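Local coordinates for tail protein, 43 kDa (Neisseria meningitidis MC58, PDB 3D37) that is of unknown function but probably forms part of the baseplate of a phage tail, as in Mu-like phages, at residues 9-14 with 18-23; 38-43 with 59-64; 234-239 with 268-273. All coordinates share one frame; numbering follows the deposited sequence.

Contact 1 (9-14 with 18-23); sequences AVSVRV and EHRHWE
Glu18 bridges two side chains of the neighbouring strand with its two carboxylate oxygens. OE2 takes the NE-H of Arg13 in a salt bridge of 2.7 Å between Arg13 NE and Glu18 OE2, on the lone pair that faces the other oxygen; the N-H angle is only 136° and the oxygen lies somewhat out of the guanidinium plane. The two side chains run alongside each other, pointing the same way, with guanidinium and carboxylate planes perpendicular. OE1 accepts the hydroxyl of Ser11, 2.7 Å from Ser11 OG, nearly along its own C-O axis. Ser11 OG sits between its backbone N and carbonyl carbon (chi1 62°), and Glu18 bends at chi2 (-68°), which folds the carboxylate back over the strand to meet both donors. The two grips should hold the carboxylate against rotation.

Beneath them the backbones pair. Val12 N donates to His19 O at 2.9 Å, and His19 N returns a bond to Val12 O at 3.0 Å. The His19 ring, edge toward the same oxygen, adds a weak ND1 bond to Val12 O. His19 O also receives a CA-H contact from Ser11 and a weak bond from NE1 of Trp22, in the loop after the strand.

On the sheet face of Val12, Trp22 CZ2 packs 3.7 Å from Val12 CG2, the side chains crossing at about a right angle. The Trp22 ring also meets Phe40 of strand 37-42. This is a tight antiparallel beta hairpin, with Val12 and His19 the hydrogen-bonded pair and Arg13 and Glu18 the non-hydrogen-bonded one, within the GpP-like N-terminal region, where strand 10-14 pairs on with strand 58-63.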
loop_
_atom_site.group_PDB
_atom_site.type_symbol
_atom_site.label_atom_id
_atom_site.label_comp_id
_atom_site.label_asym_id
_atom_site.label_seq_id
_atom_site.Cartn_x
_atom_site.Cartn_y
_atom_site.Cartn_z
ATOM N N ALA A 9 6.247 -5.762 -30.987
ATOM C CA ALA A 9 6.840 -7.071 -30.806
ATOM C C ALA A 9 8.277 -6.859 -30.306
ATOM O O ALA A 9 9.129 -6.351 -31.020
ATOM C CB ALA A 9 6.825 -7.900 -32.146
ATOM N N VAL A 10 8.503 -7.202 -29.045
ATOM C CA VAL A 10 9.796 -7.052 -28.410
ATOM C C VAL A 10 10.271 -8.462 -28.076
ATOM O O VAL A 10 9.566 -9.221 -27.341
ATOM C CB VAL A 10 9.708 -6.175 -27.146
ATOM C CG1 VAL A 10 11.121 -6.021 -26.517
ATOM C CG2 VAL A 10 9.132 -4.824 -27.462
ATOM N N SER A 11 11.449 -8.829 -28.580
ATOM C CA SER A 11 12.010 -10.134 -28.238
ATOM C C SER A 11 13.479 -10.115 -27.819
ATOM O O SER A 11 14.231 -9.192 -28.134
ATOM C CB SER A 11 11.869 -11.118 -29.390
ATOM O OG SER A 11 12.591 -10.632 -30.469
ATOM N N VAL A 12 13.870 -11.179 -27.119
ATOM C CA VAL A 12 15.255 -11.487 -26.825
ATOM C C VAL A 12 15.530 -12.653 -27.727
ATOM O O VAL A 12 14.972 -13.716 -27.526
ATOM C CB VAL A 12 15.456 -11.834 -25.332
ATOM C CG1 VAL A 12 16.910 -12.270 -25.034
ATOM C CG2 VAL A 12 15.057 -10.659 -24.478
ATOM N N ARG A 13 16.331 -12.428 -28.766
ATOM C CA ARG A 13 16.660 -13.455 -29.716
ATOM C C ARG A 13 17.918 -14.188 -29.246
ATOM O O ARG A 13 18.955 -13.568 -29.060
ATOM C CB ARG A 13 16.923 -12.803 -31.080
ATOM C CG ARG A 13 16.798 -13.719 -32.219
ATOM C CD ARG A 13 17.138 -12.988 -33.520
ATOM N NE ARG A 13 15.991 -12.205 -33.988
ATOM C CZ ARG A 13 16.066 -11.220 -34.881
ATOM N NH1 ARG A 13 17.212 -10.799 -35.323
ATOM N NH2 ARG A 13 14.969 -10.624 -35.309
ATOM N N VAL A 14 17.805 -15.494 -29.003
ATOM C CA VAL A 14 18.935 -16.320 -28.590
ATOM C C VAL A 14 18.894 -17.614 -29.403
ATOM O O VAL A 14 17.869 -18.351 -29.350
ATOM C CB VAL A 14 18.830 -16.764 -27.101
ATOM C CG1 VAL A 14 19.955 -17.770 -26.787
ATOM C CG2 VAL A 14 18.826 -15.597 -26.146
ATOM N N GLU A 18 13.208 -16.695 -30.826
ATOM C CA GLU A 18 12.646 -15.454 -30.326
ATOM C C GLU A 18 11.953 -15.745 -29.031
ATOM O O GLU A 18 11.106 -16.630 -28.981
ATOM C CB GLU A 18 11.576 -14.899 -31.276
ATOM C CG GLU A 18 12.021 -14.743 -32.699
ATOM C CD GLU A 18 13.067 -13.666 -32.888
ATOM O OE1 GLU A 18 13.220 -12.781 -32.013
ATOM O OE2 GLU A 18 13.744 -13.715 -33.935
ATOM N N HIS A 19 12.291 -15.008 -27.991
ATOM C CA HIS A 19 11.524 -15.030 -26.756
ATOM C C HIS A 19 10.799 -13.710 -26.611
ATOM O O HIS A 19 11.410 -12.625 -26.525
ATOM C CB HIS A 19 12.437 -15.306 -25.571
ATOM C CG HIS A 19 13.151 -16.612 -25.689
ATOM N ND1 HIS A 19 14.287 -16.765 -26.452
ATOM C CD2 HIS A 19 12.847 -17.844 -25.215
ATOM C CE1 HIS A 19 14.684 -18.023 -26.402
ATOM N NE2 HIS A 19 13.822 -18.698 -25.663
ATOM N N ARG A 20 9.485 -13.842 -26.523
ATOM C CA ARG A 20 8.534 -12.785 -26.728
ATOM C C ARG A 20 7.602 -12.759 -25.498
ATOM O O ARG A 20 7.795 -13.504 -24.553
ATOM C CB ARG A 20 7.752 -13.161 -27.985
ATOM C CG ARG A 20 7.243 -12.013 -28.776
ATOM C CD ARG A 20 8.033 -11.808 -30.065
ATOM N NE ARG A 20 7.970 -12.975 -30.957
ATOM C CZ ARG A 20 8.514 -13.012 -32.179
ATOM N NH1 ARG A 20 8.426 -14.132 -32.899
ATOM N NH2 ARG A 20 9.153 -11.945 -32.680
ATOM N N HIS A 21 6.622 -11.886 -25.484
ATOM C CA HIS A 21 5.548 -12.009 -24.490
ATOM C C HIS A 21 5.941 -11.632 -23.035
ATOM O O HIS A 21 5.460 -12.210 -22.089
ATOM C CB HIS A 21 4.894 -13.429 -24.519
ATOM C CG HIS A 21 4.365 -13.834 -25.870
ATOM N ND1 HIS A 21 4.640 -15.064 -26.444
ATOM C CD2 HIS A 21 3.597 -13.162 -26.767
ATOM C CE1 HIS A 21 4.049 -15.135 -27.628
ATOM N NE2 HIS A 21 3.419 -13.991 -27.852
ATOM N N TRP A 22 6.721 -10.593 -22.877
ATOM C CA TRP A 22 7.158 -10.121 -21.576
ATOM C C TRP A 22 6.071 -9.400 -20.840
ATOM O O TRP A 22 5.260 -8.726 -21.446
ATOM C CB TRP A 22 8.331 -9.182 -21.780
ATOM C CG TRP A 22 9.310 -9.835 -22.628
ATOM C CD1 TRP A 22 9.516 -9.627 -23.969
ATOM C CD2 TRP A 22 10.176 -10.889 -22.244
ATOM N NE1 TRP A 22 10.498 -10.466 -24.412
ATOM C CE2 TRP A 22 10.912 -11.254 -23.371
ATOM C CE3 TRP A 22 10.419 -11.540 -21.040
ATOM C CZ2 TRP A 22 11.883 -12.230 -23.334
ATOM C CZ3 TRP A 22 11.380 -12.528 -21.004
ATOM C CH2 TRP A 22 12.085 -12.873 -22.150
ATOM N N GLU A 23 6.046 -9.521 -19.521
ATOM C CA GLU A 23 5.213 -8.638 -18.759
ATOM C C GLU A 23 5.858 -7.321 -18.402
ATOM O O GLU A 23 5.163 -6.345 -18.242
ATOM C CB GLU A 23 4.671 -9.332 -17.527
ATOM C CG GLU A 23 5.579 -9.463 -16.329
ATOM C CD GLU A 23 4.784 -9.384 -15.034
ATOM O OE1 GLU A 23 3.716 -10.092 -14.956
ATOM O OE2 GLU A 23 5.204 -8.600 -14.120
#

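Contact 2 (38-43 with 59-64); sequences FDFVIG and CEVVID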
loop_
_atom_site.group_PDB
_atom_site.type_symbol
_atom_site.label_atom_id
_atom_site.label_comp_id
_atom_site.label_asym_id
_atom_site.label_seq_id
_atom_site.Cartn_x
_atom_site.Cartn_y
_atom_site.Cartn_z
ATOM N N PHE A 38 19.912 -4.501 -20.151
ATOM C CA PHE A 38 18.569 -4.938 -20.356
ATOM C C PHE A 38 18.143 -5.849 -19.220
ATOM O O PHE A 38 18.963 -6.535 -18.587
ATOM C CB PHE A 38 18.401 -5.639 -21.709
ATOM C CG PHE A 38 19.204 -6.901 -21.863
ATOM C CD1 PHE A 38 18.672 -8.138 -21.489
ATOM C CD2 PHE A 38 20.472 -6.861 -22.440
ATOM C CE1 PHE A 38 19.414 -9.332 -21.638
ATOM C CE2 PHE A 38 21.231 -8.073 -22.594
ATOM C CZ PHE A 38 20.689 -9.293 -22.186
ATOM N N ASP A 39 16.831 -5.831 -19.024
ATOM C CA ASP A 39 16.135 -6.583 -18.019
ATOM C C ASP A 39 14.706 -6.947 -18.461
ATOM O O ASP A 39 13.955 -6.060 -18.818
ATOM C CB ASP A 39 16.120 -5.709 -16.794
ATOM C CG ASP A 39 16.435 -6.463 -15.615
ATOM O OD1 ASP A 39 15.452 -7.051 -15.099
ATOM O OD2 ASP A 39 17.669 -6.523 -15.275
ATOM N N PHE A 40 14.385 -8.237 -18.489
ATOM C CA PHE A 40 13.087 -8.765 -18.935
ATOM C C PHE A 40 12.456 -9.729 -17.916
ATOM O O PHE A 40 13.156 -10.551 -17.336
ATOM C CB PHE A 40 13.238 -9.531 -20.286
ATOM C CG PHE A 40 13.539 -8.637 -21.473
ATOM C CD1 PHE A 40 12.517 -8.168 -22.305
ATOM C CD2 PHE A 40 14.875 -8.308 -21.796
ATOM C CE1 PHE A 40 12.819 -7.347 -23.399
ATOM C CE2 PHE A 40 15.170 -7.510 -22.895
ATOM C CZ PHE A 40 14.138 -7.015 -23.676
ATOM N N VAL A 41 11.143 -9.633 -17.731
ATOM C CA VAL A 41 10.396 -10.519 -16.860
ATOM C C VAL A 41 9.111 -10.961 -17.577
ATOM O O VAL A 41 8.440 -10.146 -18.206
ATOM C CB VAL A 41 9.955 -9.830 -15.544
ATOM C CG1 VAL A 41 9.159 -10.788 -14.715
ATOM C CG2 VAL A 41 11.153 -9.239 -14.783
ATOM N N ILE A 42 8.824 -12.256 -17.544
ATOM C CA ILE A 42 7.458 -12.713 -17.839
ATOM C C ILE A 42 6.921 -13.430 -16.575
ATOM O O ILE A 42 7.682 -14.039 -15.798
ATOM C CB ILE A 42 7.431 -13.537 -19.165
ATOM C CG1 ILE A 42 6.025 -14.178 -19.437
ATOM C CG2 ILE A 42 8.611 -14.520 -19.198
ATOM C CD1 ILE A 42 4.796 -13.211 -19.467
ATOM N N GLY A 43 5.612 -13.319 -16.352
ATOM C CA GLY A 43 4.995 -13.860 -15.130
ATOM C C GLY A 43 3.670 -14.584 -15.341
ATOM O O GLY A 43 2.609 -14.042 -14.980
ATOM N N CYS A 59 22.930 -12.706 -27.223
ATOM C CA CYS A 59 21.552 -12.352 -27.575
ATOM C C CYS A 59 21.456 -11.034 -28.335
ATOM O O CYS A 59 22.380 -10.258 -28.377
ATOM C CB CYS A 59 20.653 -12.313 -26.335
ATOM S SG CYS A 59 21.027 -11.000 -25.144
ATOM N N GLU A 60 20.291 -10.816 -28.898
ATOM C CA GLU A 60 19.934 -9.538 -29.490
ATOM C C GLU A 60 18.584 -9.149 -28.953
ATOM O O GLU A 60 17.713 -9.997 -28.740
ATOM C CB GLU A 60 19.928 -9.632 -31.035
ATOM C CG GLU A 60 21.313 -9.779 -31.591
ATOM C CD GLU A 60 21.330 -10.300 -33.042
ATOM O OE1 GLU A 60 20.444 -11.069 -33.398
ATOM O OE2 GLU A 60 22.236 -9.934 -33.826
ATOM N N VAL A 61 18.423 -7.858 -28.674
ATOM C CA VAL A 61 17.169 -7.360 -28.222
ATOM C C VAL A 61 16.530 -6.747 -29.468
ATOM O O VAL A 61 17.164 -6.017 -30.171
ATOM C CB VAL A 61 17.332 -6.354 -27.078
ATOM C CG1 VAL A 61 15.876 -5.720 -26.668
ATOM C CG2 VAL A 61 18.118 -7.016 -25.880
ATOM N N VAL A 62 15.290 -7.104 -29.770
ATOM C CA VAL A 62 14.701 -6.705 -31.053
ATOM C C VAL A 62 13.331 -6.090 -30.782
ATOM O O VAL A 62 12.533 -6.632 -30.033
ATOM C CB VAL A 62 14.591 -7.920 -32.045
ATOM C CG1 VAL A 62 14.309 -7.444 -33.501
ATOM C CG2 VAL A 62 15.866 -8.741 -32.037
ATOM N N ILE A 63 13.084 -4.944 -31.383
ATOM C CA ILE A 63 11.773 -4.302 -31.340
ATOM C C ILE A 63 11.291 -4.166 -32.798
ATOM O O ILE A 63 11.960 -3.534 -33.603
ATOM C CB ILE A 63 11.833 -2.900 -30.656
ATOM C CG1 ILE A 63 12.486 -2.996 -29.255
ATOM C CG2 ILE A 63 10.390 -2.200 -30.657
ATOM C CD1 ILE A 63 12.484 -1.719 -28.440
ATOM N N ASP A 64 10.149 -4.767 -33.100
ATOM C CA ASP A 64 9.530 -4.757 -34.451
ATOM C C ASP A 64 10.556 -5.084 -35.485
ATOM O O ASP A 64 10.675 -4.366 -36.474
ATOM C CB ASP A 64 8.900 -3.385 -34.799
ATOM C CG ASP A 64 7.673 -3.086 -34.020
ATOM O OD1 ASP A 64 6.989 -4.052 -33.568
ATOM O OD2 ASP A 64 7.363 -1.868 -33.888
#
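Phe38 reaches across to Cys59 and Val61 with its ring. From CB, CG is turned between the backbone N and the carbonyl carbon (chi1 63°), which carries the ring over to the second strand. At its near end, CG and CD2 meet the methyl CG2 of Val61, which lies over one face, offset toward the rim, 4.2 Å from Phe38 CG. Farther out, CE2 approaches the sulfur, and at the tip CZ lies 3.4 Å from Cys59 SG. The sulfur comes in obliquely, 51° off the ring normal, as a sulfur-aromatic contact. The two strands belong to the GpP-like N-terminal region, of the phage-barrel clan; their axes cross at 73°, 10.1 Å apart, so they meet through buried side chains instead of pairing as neighbours, consistent with the packed inside of a barrel-like fold. Val61 divides its methyls between two rings: while CG2 rests on the rim of one face of Phe38, CG1 meets the edge of Phe40, 3.7 Å from Phe40 CZ, with the two side chains coming from opposite directions. Phe40 also packs on Val10 and Val12 of strand 10-14 and on Tyr25, and Ile27 of strand 24-30 touches both Phe40 and Val61.

Contact 3 (234-239 with 268-273); sequences LKWVYK and KQLADW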
loop_
_atom_site.group_PDB
_atom_site.type_symbol
_atom_site.label_atom_id
_atom_site.label_comp_id
_atom_site.label_asym_id
_atom_site.label_seq_id
_atom_site.Cartn_x
_atom_site.Cartn_y
_atom_site.Cartn_z
ATOM N N LEU A 234 52.907 24.315 -16.799
ATOM C CA LEU A 234 51.720 24.630 -17.595
ATOM C C LEU A 234 50.519 24.915 -16.684
ATOM O O LEU A 234 50.238 24.178 -15.741
ATOM C CB LEU A 234 51.370 23.482 -18.558
ATOM C CG LEU A 234 52.506 22.849 -19.353
ATOM C CD1 LEU A 234 51.981 21.705 -20.228
ATOM C CD2 LEU A 234 53.220 23.907 -20.176
ATOM N N LYS A 235 49.811 25.980 -17.025
ATOM C CA LYS A 235 48.858 26.581 -16.155
ATOM C C LYS A 235 47.913 27.424 -17.020
ATOM O O LYS A 235 48.356 28.265 -17.833
ATOM C CB LYS A 235 49.547 27.442 -15.077
ATOM C CG LYS A 235 48.705 27.722 -13.827
ATOM C CD LYS A 235 48.118 29.141 -13.770
ATOM C CE LYS A 235 48.999 30.153 -12.993
ATOM N NZ LYS A 235 48.161 31.093 -12.113
ATOM N N TRP A 236 46.616 27.122 -16.867
ATOM C CA TRP A 236 45.527 27.884 -17.462
ATOM C C TRP A 236 44.431 27.980 -16.412
ATOM O O TRP A 236 44.016 26.969 -15.851
ATOM C CB TRP A 236 44.999 27.170 -18.716
ATOM C CG TRP A 236 43.872 27.890 -19.313
ATOM C CD1 TRP A 236 43.919 29.114 -19.904
ATOM C CD2 TRP A 236 42.499 27.484 -19.331
ATOM N NE1 TRP A 236 42.666 29.495 -20.306
ATOM C CE2 TRP A 236 41.770 28.515 -19.960
ATOM C CE3 TRP A 236 41.814 26.359 -18.865
ATOM C CZ2 TRP A 236 40.398 28.444 -20.163
ATOM C CZ3 TRP A 236 40.452 26.300 -19.050
ATOM C CH2 TRP A 236 39.754 27.337 -19.694
ATOM N N VAL A 237 43.937 29.179 -16.145
ATOM C CA VAL A 237 42.844 29.330 -15.185
ATOM C C VAL A 237 41.583 29.895 -15.829
ATOM O O VAL A 237 41.627 30.808 -16.664
ATOM C CB VAL A 237 43.256 30.130 -13.895
ATOM C CG1 VAL A 237 44.590 30.826 -14.075
ATOM C CG2 VAL A 237 42.133 31.077 -13.429
ATOM N N TYR A 238 40.468 29.299 -15.428
ATOM C CA TYR A 238 39.168 29.616 -15.924
ATOM C C TYR A 238 38.471 30.375 -14.801
ATOM O O TYR A 238 38.710 30.095 -13.636
ATOM C CB TYR A 238 38.427 28.296 -16.264
ATOM C CG TYR A 238 36.935 28.435 -16.388
ATOM C CD1 TYR A 238 36.356 28.884 -17.565
ATOM C CD2 TYR A 238 36.097 28.133 -15.315
ATOM C CE1 TYR A 238 34.961 29.037 -17.662
ATOM C CE2 TYR A 238 34.717 28.283 -15.411
ATOM C CZ TYR A 238 34.163 28.730 -16.591
ATOM O OH TYR A 238 32.804 28.856 -16.694
ATOM N N LYS A 239 37.638 31.347 -15.164
ATOM C CA LYS A 239 36.768 32.074 -14.221
ATOM C C LYS A 239 35.419 32.305 -14.899
ATOM O O LYS A 239 35.368 32.576 -16.086
ATOM C CB LYS A 239 37.395 33.430 -13.813
ATOM C CG LYS A 239 38.945 33.475 -13.843
ATOM C CD LYS A 239 39.568 34.817 -13.320
ATOM C CE LYS A 239 39.376 36.026 -14.278
ATOM N NZ LYS A 239 40.445 37.119 -14.135
ATOM N N LYS A 268 37.317 20.386 -21.901
ATOM C CA LYS A 268 36.481 19.206 -21.905
ATOM C C LYS A 268 35.987 18.933 -20.498
ATOM O O LYS A 268 34.802 18.651 -20.339
ATOM C CB LYS A 268 37.144 17.946 -22.494
ATOM C CG LYS A 268 36.056 16.813 -22.695
ATOM C CD LYS A 268 36.650 15.411 -22.819
ATOM C CE LYS A 268 35.589 14.396 -23.340
ATOM N NZ LYS A 268 34.273 14.466 -22.678
ATOM N N GLN A 269 36.860 19.023 -19.486
ATOM C CA GLN A 269 36.381 18.909 -18.090
ATOM C C GLN A 269 35.282 19.935 -17.719
ATOM O O GLN A 269 34.336 19.607 -17.002
ATOM C CB GLN A 269 37.526 19.025 -17.084
ATOM C CG GLN A 269 37.058 18.852 -15.627
ATOM C CD GLN A 269 36.524 17.439 -15.380
ATOM O OE1 GLN A 269 35.289 17.201 -15.315
ATOM N NE2 GLN A 269 37.457 16.476 -15.266
ATOM N N LEU A 270 35.430 21.177 -18.174
ATOM C CA LEU A 270 34.435 22.196 -17.868
ATOM C C LEU A 270 33.129 21.826 -18.523
ATOM O O LEU A 270 32.104 22.088 -17.960
ATOM C CB LEU A 270 34.850 23.621 -18.310
ATOM C CG LEU A 270 35.970 24.306 -17.514
ATOM C CD1 LEU A 270 36.577 25.533 -18.268
ATOM C CD2 LEU A 270 35.536 24.706 -16.135
ATOM N N ALA A 271 33.168 21.191 -19.701
ATOM C CA ALA A 271 31.933 20.850 -20.431
ATOM C C ALA A 271 31.261 19.658 -19.775
ATOM O O ALA A 271 30.027 19.585 -19.671
ATOM C CB ALA A 271 32.227 20.592 -21.904
ATOM N N ASP A 272 32.073 18.735 -19.285
ATOM C CA ASP A 272 31.544 17.601 -18.558
ATOM C C ASP A 272 30.826 18.059 -17.297
ATOM O O ASP A 272 29.742 17.591 -16.988
ATOM C CB ASP A 272 32.658 16.620 -18.202
ATOM C CG ASP A 272 33.160 15.816 -19.413
ATOM O OD1 ASP A 272 32.504 15.841 -20.499
ATOM O OD2 ASP A 272 34.227 15.172 -19.270
ATOM N N TRP A 273 31.432 18.988 -16.564
ATOM C CA TRP A 273 30.804 19.520 -15.369
ATOM C C TRP A 273 29.497 20.257 -15.706
ATOM O O TRP A 273 28.483 20.155 -14.992
ATOM C CB TRP A 273 31.760 20.444 -14.637
ATOM C CG TRP A 273 32.829 19.728 -13.912
ATOM C CD1 TRP A 273 32.776 18.448 -13.445
ATOM C CD2 TRP A 273 34.108 20.252 -13.520
ATOM N NE1 TRP A 273 33.952 18.129 -12.800
ATOM C CE2 TRP A 273 34.788 19.215 -12.832
ATOM C CE3 TRP A 273 34.750 21.483 -13.697
ATOM C CZ2 TRP A 273 36.077 19.372 -12.310
ATOM C CZ3 TRP A 273 36.039 21.647 -13.177
ATOM C CH2 TRP A 273 36.692 20.587 -12.493
#
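Strand 234-239 and helix residues 268-273 face each other at a distance, with the closest alpha carbons, those of Tyr238 and Leu270, 9.0 Å apart, so the gap is bridged by side chains alone. Leu270 does the bridging with both of its methyls. Its CG lies anti to the carbonyl carbon (chi1 -71°), which aims both methyls at the Tyr238 ring. CD1 sits over one face of the Tyr238 ring, offset toward the rim, at 3.4 Å from Tyr238 CD1 and 3.7 Å from the ring centroid, 24° off the normal: a CH-pi contact. Leu270 CD2 lies over the same face, beside the CD2-CE2 bond of the tyrosine, 3.6 Å from Tyr238 CD2. The leucine and tyrosine side chains cross at a slant.

The segments belong to the third, NMB1110-like, region of the phage-barrel clan, where the helix 259-276 packs over a three-stranded mixed sheet, of which strand 234-239 is one outermost strand within this chain and strand 215-220 the middle one. Leu270 also touches Phe218 of that middle strand.

Trp236 approaches Leu270 from the opposite direction with the edge of its six-membered ring, Trp236 CH2 lying 3.9 Å from Leu270 CD1; that one methyl therefore meets the edge of one ring and the face of another. The indole also packs on Leu259, Gln263 and Ala266 of the same helix, one turn after another.

Contacts 1 and 2 are neighbours in the N-terminal region, their centres about 5 Å apart, and strands 10-14 and 58-63 pair directly, with Arg13 N probably bonded to Glu60 O. A second probable backbone bond joins Glu23 N to Val41 O. Contact 2 is wholly buried and apolar, whereas contact 1 is only partly buried: its ion pair and hydroxyl bond lie on one face and its tryptophan packing on the other. Contact 3 stands apart on the opposite side of the chain's centre, with centres 46 and 42 Å from contacts 1 and 2. Like contact 2 it is aliphatic-aromatic, but it is a surface contact and joins helix to strand.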